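Local structure of endoglucanase, glycoside hydrolase family 5 protein (Cytophaga hutchinsonii, 5IHS) at residues 78-83 and 326-331; 229-234 and 269-274. The protein probably hydrolyses internal beta-1,4-glucosidic linkages of cellulose, as an endoglucanase of glycoside hydrolase family 5 built on a TIM barrel. One frame throughout, in Å; residues are numbered along the deposited sequence.

Contact 1: residues 78-83 and 326-331; sequences DWKCTV and PIFDSL
Phe328 carries this contact, pushing its ring from helix 311-329 against the carbonyls of Lys80 and Cys81, the CB of Lys80 and the methyl of Thr82. One residue ahead of it, Ile327 also points toward 78-83, but its CD1 stays 5.0 Å from Thr82 CG2, and the side chain packs instead on Ile28 and Tyr32 of helix 28-32. Phe328 itself has CG anti to its carbonyl carbon (chi1 -76°), which carries the ring away from the helix and puts its CE2-CZ edge against two successive carbonyls. Phe328 CE2 lies 3.4 Å from Lys80 O, while Phe328 CZ is 3.5 Å from Cys81 O, an oxygen in the plane of the ring. Both approach edge-on, so the slightly positive ring hydrogens probably face the oxygens. The two carbonyls are served differently: Lys80 O also accepts from Asn324 ND2, whereas Cys81 O is buried with no hydrogen-bond partner in the model. Lys80, with positive phi just past helix 69-77, sets its CB 3.9 Å from Phe328 CE2; its chain then bends at chi2 and returns NZ to Asp77 O. Thr82 CG2 approaches Phe328 CE2 obliquely, at 3.9 Å, while Thr82 OG1 is turned to Arg53 N. Farther along, Ser330 OG donates to Ile327 O over 2.7 Å, in the carbonyl plane and on a lone pair; Ser330 N gives that oxygen a second bond, and the same hydroxyl also meets Lys31 NZ. Helix 311-329 thus lies over the turn between helix 69-77 and the second barrel strand, 83-89, as the last helix of an eight-stranded beta/alpha (TIM) barrel does when it closes the ring beside the first, here at the N-terminal ends of the strands.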
loop_
_atom_site.group_PDB
_atom_site.type_symbol
_atom_site.label_atom_id
_atom_site.label_comp_id
_atom_site.label_asym_id
_atom_site.label_seq_id
_atom_site.Cartn_x
_atom_site.Cartn_y
_atom_site.Cartn_z
ATOM N N ASP A 78 -5.666 -16.995 -6.050
ATOM C CA ASP A 78 -4.419 -17.714 -6.283
ATOM C C ASP A 78 -3.260 -17.180 -5.453
ATOM O O ASP A 78 -2.452 -17.965 -4.952
ATOM C CB ASP A 78 -4.046 -17.678 -7.770
ATOM C CG ASP A 78 -2.805 -18.491 -8.066
ATOM O OD1 ASP A 78 -2.891 -19.734 -8.011
ATOM O OD2 ASP A 78 -1.740 -17.883 -8.311
ATOM N N TRP A 79 -3.137 -15.865 -5.318
ATOM C CA TRP A 79 -2.061 -15.298 -4.520
ATOM C C TRP A 79 -2.428 -15.156 -3.043
ATOM O O TRP A 79 -1.546 -14.876 -2.231
ATOM C CB TRP A 79 -1.614 -13.936 -5.082
ATOM C CG TRP A 79 -0.867 -14.026 -6.389
ATOM C CD1 TRP A 79 -1.253 -14.694 -7.517
ATOM C CD2 TRP A 79 0.393 -13.424 -6.695
ATOM N NE1 TRP A 79 -0.311 -14.551 -8.503
ATOM C CE2 TRP A 79 0.716 -13.783 -8.019
ATOM C CE3 TRP A 79 1.289 -12.639 -5.967
ATOM C CZ2 TRP A 79 1.902 -13.385 -8.629
ATOM C CZ3 TRP A 79 2.464 -12.249 -6.584
ATOM C CH2 TRP A 79 2.756 -12.630 -7.892
ATOM N N LYS A 80 -3.700 -15.303 -2.681
ATOM C CA LYS A 80 -4.146 -15.176 -1.290
ATOM C C LYS A 80 -3.871 -13.779 -0.732
ATOM O O LYS A 80 -3.612 -13.614 0.460
ATOM C CB LYS A 80 -3.563 -16.271 -0.391
ATOM C CG LYS A 80 -3.689 -17.682 -0.965
ATOM C CD LYS A 80 -5.114 -18.087 -1.326
ATOM C CE LYS A 80 -5.143 -19.523 -1.843
ATOM N NZ LYS A 80 -6.483 -19.948 -2.302
ATOM N N CYS A 81 -3.985 -12.757 -1.575
ATOM C CA CYS A 81 -3.917 -11.386 -1.079
ATOM C C CYS A 81 -5.122 -11.058 -0.205
ATOM O O CYS A 81 -6.270 -11.334 -0.574
ATOM C CB CYS A 81 -3.909 -10.396 -2.243
ATOM S SG CYS A 81 -2.437 -10.367 -3.234
ATOM N N THR A 82 -4.862 -10.396 0.924
ATOM C CA THR A 82 -5.922 -9.807 1.732
ATOM C C THR A 82 -6.052 -8.303 1.519
ATOM O O THR A 82 -6.993 -7.694 2.049
ATOM C CB THR A 82 -5.728 -10.140 3.209
ATOM O OG1 THR A 82 -4.438 -9.678 3.617
ATOM C CG2 THR A 82 -5.860 -11.640 3.458
ATOM N N VAL A 83 -5.156 -7.715 0.720
ATOM C CA VAL A 83 -5.200 -6.307 0.353
ATOM C C VAL A 83 -4.558 -6.185 -1.027
ATOM O O VAL A 83 -3.640 -6.938 -1.379
ATOM C CB VAL A 83 -4.488 -5.431 1.423
ATOM C CG1 VAL A 83 -3.002 -5.812 1.580
ATOM C CG2 VAL A 83 -4.640 -3.945 1.130
ATOM N N PRO A 326 -3.870 -19.685 5.796
ATOM C CA PRO A 326 -4.639 -20.077 6.995
ATOM C C PRO A 326 -5.744 -19.098 7.367
ATOM O O PRO A 326 -6.744 -19.496 7.980
ATOM C CB PRO A 326 -3.561 -20.172 8.082
ATOM C CG PRO A 326 -2.289 -20.485 7.325
ATOM C CD PRO A 326 -2.414 -19.708 6.036
ATOM N N ILE A 327 -5.591 -17.820 7.023
ATOM C CA ILE A 327 -6.652 -16.851 7.268
ATOM C C ILE A 327 -7.860 -17.172 6.399
ATOM O O ILE A 327 -8.996 -17.246 6.883
ATOM C CB ILE A 327 -6.148 -15.412 7.043
ATOM C CG1 ILE A 327 -4.944 -15.111 7.941
ATOM C CG2 ILE A 327 -7.272 -14.423 7.325
ATOM C CD1 ILE A 327 -4.269 -13.764 7.680
ATOM N N PHE A 328 -7.637 -17.383 5.099
ATOM C CA PHE A 328 -8.732 -17.820 4.239
ATOM C C PHE A 328 -9.313 -19.149 4.715
ATOM O O PHE A 328 -10.534 -19.347 4.692
ATOM C CB PHE A 328 -8.259 -17.936 2.790
ATOM C CG PHE A 328 -8.114 -16.607 2.082
ATOM C CD1 PHE A 328 -9.207 -15.994 1.486
ATOM C CD2 PHE A 328 -6.877 -15.979 2.004
ATOM C CE1 PHE A 328 -9.073 -14.775 0.834
ATOM C CE2 PHE A 328 -6.723 -14.748 1.354
ATOM C CZ PHE A 328 -7.828 -14.143 0.765
ATOM N N ASP A 329 -8.459 -20.080 5.144
ATOM C CA ASP A 329 -8.954 -21.385 5.578
ATOM C C ASP A 329 -9.808 -21.304 6.841
ATOM O O ASP A 329 -10.638 -22.190 7.062
ATOM C CB ASP A 329 -7.785 -22.340 5.817
ATOM C CG ASP A 329 -7.101 -22.772 4.528
ATOM O OD1 ASP A 329 -7.672 -22.568 3.436
ATOM O OD2 ASP A 329 -5.986 -23.332 4.612
ATOM N N SER A 330 -9.623 -20.271 7.669
ATOM C CA SER A 330 -10.359 -20.147 8.924
ATOM C C SER A 330 -11.842 -19.942 8.696
ATOM O O SER A 330 -12.639 -20.182 9.611
ATOM C CB SER A 330 -9.819 -18.964 9.730
ATOM O OG SER A 330 -10.249 -17.709 9.205
ATOM N N LEU A 331 -12.226 -19.495 7.509
ATOM C CA LEU A 331 -13.623 -19.254 7.192
ATOM C C LEU A 331 -14.252 -20.492 6.565
ATOM O O LEU A 331 -14.248 -20.641 5.343
ATOM C CB LEU A 331 -13.727 -18.074 6.221
ATOM C CG LEU A 331 -13.701 -16.632 6.763
ATOM C CD1 LEU A 331 -13.390 -16.554 8.254
ATOM C CD2 LEU A 331 -12.721 -15.761 5.972
#

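Contact 2: residues 229-234 and 269-274; sequences ELRNEA and YEFLDA
Helices 228-239 and 262-274 come nearest in these segments at Arg231 and Phe271, whose CA atoms are 7.6 Å apart. The two side chains run antiparallel alongside each other: Arg231 CD packs 3.7 Å from Phe271 CB, and Arg231 CG sits over one face of the ring, 4.1 Å above its plane and offset toward the rim. Phe271 CG is anti to the backbone N (chi1 174°), a setting that sends the ring across to the other helix, where CZ meets Ala234 CB at 3.8 Å and Arg231 O at 3.7 Å. These are neighbouring outer helices of the TIM barrel, following strands 215-221 and 244-249, and Ala234 also packs inward on Leu219. Beyond the ring the arginine chain bends at chi3 (-74°), and the guanidinium, its plane 53° from that of the phenyl, turns to other partners: a salt bridge from NH1 to Glu264, a hydrogen bond from NE to Gln228 OE1 and a cation-pi contact with Trp268. With an alanine in place of Phe271, CB could still meet Arg231 CD, but Arg231 CG would probably lose the ring face beneath it and Ala234 CB its aromatic partner, opening a gap between the helices.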
loop_
_atom_site.group_PDB
_atom_site.type_symbol
_atom_site.label_atom_id
_atom_site.label_comp_id
_atom_site.label_asym_id
_atom_site.label_seq_id
_atom_site.Cartn_x
_atom_site.Cartn_y
_atom_site.Cartn_z
ATOM N N GLU A 229 19.742 -1.112 9.378
ATOM C CA GLU A 229 19.642 0.298 9.751
ATOM C C GLU A 229 18.217 0.829 9.584
ATOM O O GLU A 229 17.747 1.633 10.401
ATOM C CB GLU A 229 20.642 1.131 8.955
ATOM C CG GLU A 229 20.274 1.416 7.514
ATOM C CD GLU A 229 20.209 0.195 6.607
ATOM O OE1 GLU A 229 20.768 -0.878 6.935
ATOM O OE2 GLU A 229 19.600 0.328 5.533
ATOM N N LEU A 230 17.513 0.405 8.534
ATOM C CA LEU A 230 16.141 0.868 8.355
ATOM C C LEU A 230 15.168 0.131 9.281
ATOM O O LEU A 230 14.182 0.731 9.729
ATOM C CB LEU A 230 15.729 0.802 6.877
ATOM C CG LEU A 230 14.397 1.481 6.536
ATOM C CD1 LEU A 230 14.410 2.974 6.833
ATOM C CD2 LEU A 230 14.043 1.253 5.063
ATOM N N ARG A 231 15.430 -1.144 9.605
ATOM C CA ARG A 231 14.654 -1.793 10.657
ATOM C C ARG A 231 14.828 -1.068 11.983
ATOM O O ARG A 231 13.871 -0.927 12.749
ATOM C CB ARG A 231 15.032 -3.268 10.786
ATOM C CG ARG A 231 14.552 -4.121 9.623
ATOM C CD ARG A 231 14.731 -5.620 9.887
ATOM N NE ARG A 231 16.119 -6.062 9.794
ATOM C CZ ARG A 231 16.746 -6.382 8.668
ATOM N NH1 ARG A 231 16.127 -6.305 7.499
ATOM N NH2 ARG A 231 18.009 -6.792 8.711
ATOM N N ASN A 232 16.036 -0.568 12.262
ATOM C CA ASN A 232 16.255 0.173 13.500
ATOM C C ASN A 232 15.479 1.484 13.507
ATOM O O ASN A 232 14.929 1.881 14.545
ATOM C CB ASN A 232 17.746 0.451 13.701
ATOM C CG ASN A 232 18.538 -0.785 14.039
ATOM O OD1 ASN A 232 17.983 -1.805 14.442
ATOM N ND2 ASN A 232 19.855 -0.700 13.879
ATOM N N GLU A 233 15.430 2.176 12.362
ATOM C CA GLU A 233 14.606 3.376 12.235
ATOM C C GLU A 233 13.146 3.052 12.528
ATOM O O GLU A 233 12.468 3.771 13.274
ATOM C CB GLU A 233 14.780 3.938 10.816
ATOM C CG GLU A 233 13.857 5.087 10.402
ATOM C CD GLU A 233 14.259 6.433 10.963
ATOM O OE1 GLU A 233 15.413 6.565 11.438
ATOM O OE2 GLU A 233 13.414 7.356 10.919
ATOM N N ALA A 234 12.635 1.974 11.932
ATOM C CA ALA A 234 11.253 1.575 12.173
ATOM C C ALA A 234 11.006 1.288 13.650
ATOM O O ALA A 234 10.007 1.741 14.219
ATOM C CB ALA A 234 10.927 0.358 11.314
ATOM N N TYR A 269 10.597 -9.860 6.492
ATOM C CA TYR A 269 9.346 -10.527 6.848
ATOM C C TYR A 269 9.320 -10.893 8.329
ATOM O O TYR A 269 8.283 -10.765 8.989
ATOM C CB TYR A 269 9.132 -11.782 6.009
ATOM C CG TYR A 269 8.776 -11.599 4.550
ATOM C CD1 TYR A 269 8.013 -10.525 4.090
ATOM C CD2 TYR A 269 9.166 -12.558 3.634
ATOM C CE1 TYR A 269 7.681 -10.409 2.750
ATOM C CE2 TYR A 269 8.828 -12.460 2.302
ATOM C CZ TYR A 269 8.082 -11.393 1.856
ATOM O OH TYR A 269 7.759 -11.330 0.513
ATOM N N GLU A 270 10.451 -11.368 8.862
ATOM C CA GLU A 270 10.517 -11.725 10.278
ATOM C C GLU A 270 10.195 -10.520 11.157
ATOM O O GLU A 270 9.402 -10.608 12.101
ATOM C CB GLU A 270 11.910 -12.271 10.581
ATOM C CG GLU A 270 12.185 -12.660 12.004
ATOM C CD GLU A 270 13.539 -13.348 12.108
ATOM O OE1 GLU A 270 14.568 -12.675 11.872
ATOM O OE2 GLU A 270 13.582 -14.570 12.374
ATOM N N PHE A 271 10.803 -9.377 10.847
ATOM C CA PHE A 271 10.559 -8.148 11.600
ATOM C C PHE A 271 9.110 -7.688 11.477
ATOM O O PHE A 271 8.464 -7.345 12.474
ATOM C CB PHE A 271 11.515 -7.072 11.084
ATOM C CG PHE A 271 11.285 -5.709 11.668
ATOM C CD1 PHE A 271 11.771 -5.384 12.922
ATOM C CD2 PHE A 271 10.603 -4.736 10.946
ATOM C CE1 PHE A 271 11.561 -4.122 13.459
ATOM C CE2 PHE A 271 10.395 -3.476 11.479
ATOM C CZ PHE A 271 10.879 -3.173 12.732
ATOM N N LEU A 272 8.588 -7.666 10.249
ATOM C CA LEU A 272 7.230 -7.182 10.040
ATOM C C LEU A 272 6.217 -8.073 10.746
ATOM O O LEU A 272 5.282 -7.578 11.387
ATOM C CB LEU A 272 6.917 -7.081 8.549
ATOM C CG LEU A 272 7.849 -6.145 7.768
ATOM C CD1 LEU A 272 7.617 -6.289 6.277
ATOM C CD2 LEU A 272 7.677 -4.690 8.212
ATOM N N ASP A 273 6.401 -9.391 10.672
ATOM C CA ASP A 273 5.484 -10.296 11.358
ATOM C C ASP A 273 5.584 -10.139 12.871
ATOM O O ASP A 273 4.570 -10.216 13.573
ATOM C CB ASP A 273 5.774 -11.738 10.947
ATOM C CG ASP A 273 5.302 -12.066 9.535
ATOM O OD1 ASP A 273 4.490 -11.315 8.942
ATOM O OD2 ASP A 273 5.741 -13.132 9.036
ATOM N N ALA A 274 6.798 -9.928 13.391
ATOM C CA ALA A 274 6.960 -9.768 14.833
ATOM C C ALA A 274 6.167 -8.579 15.357
ATOM O O ALA A 274 5.711 -8.598 16.507
ATOM C CB ALA A 274 8.441 -9.601 15.177
#

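How the contacts relate
Following the chain from the N terminus, residues 78-83 come first, just ahead of the second barrel strand, and are met by 326-331 at the C-terminal end of the modelled chain: contact 1 closes a loop of 242 residues holding most of the barrel. Contact 2 is nested inside it, closing 34 residues that include strand 244-249 and thereby joining two successive outer helices. The centres of contact 1 and contact 2 are about 23 Å apart, and the two do not touch. Helix 311-329 bridges them, since Tyr269 packs on Leu315 and Val316 and Asp273 pairs with Lys323. Arg53, at the start of the first barrel strand, adds a second route: it meets Thr82 of contact 1 and its guanidinium forms a salt bridge with Asp273.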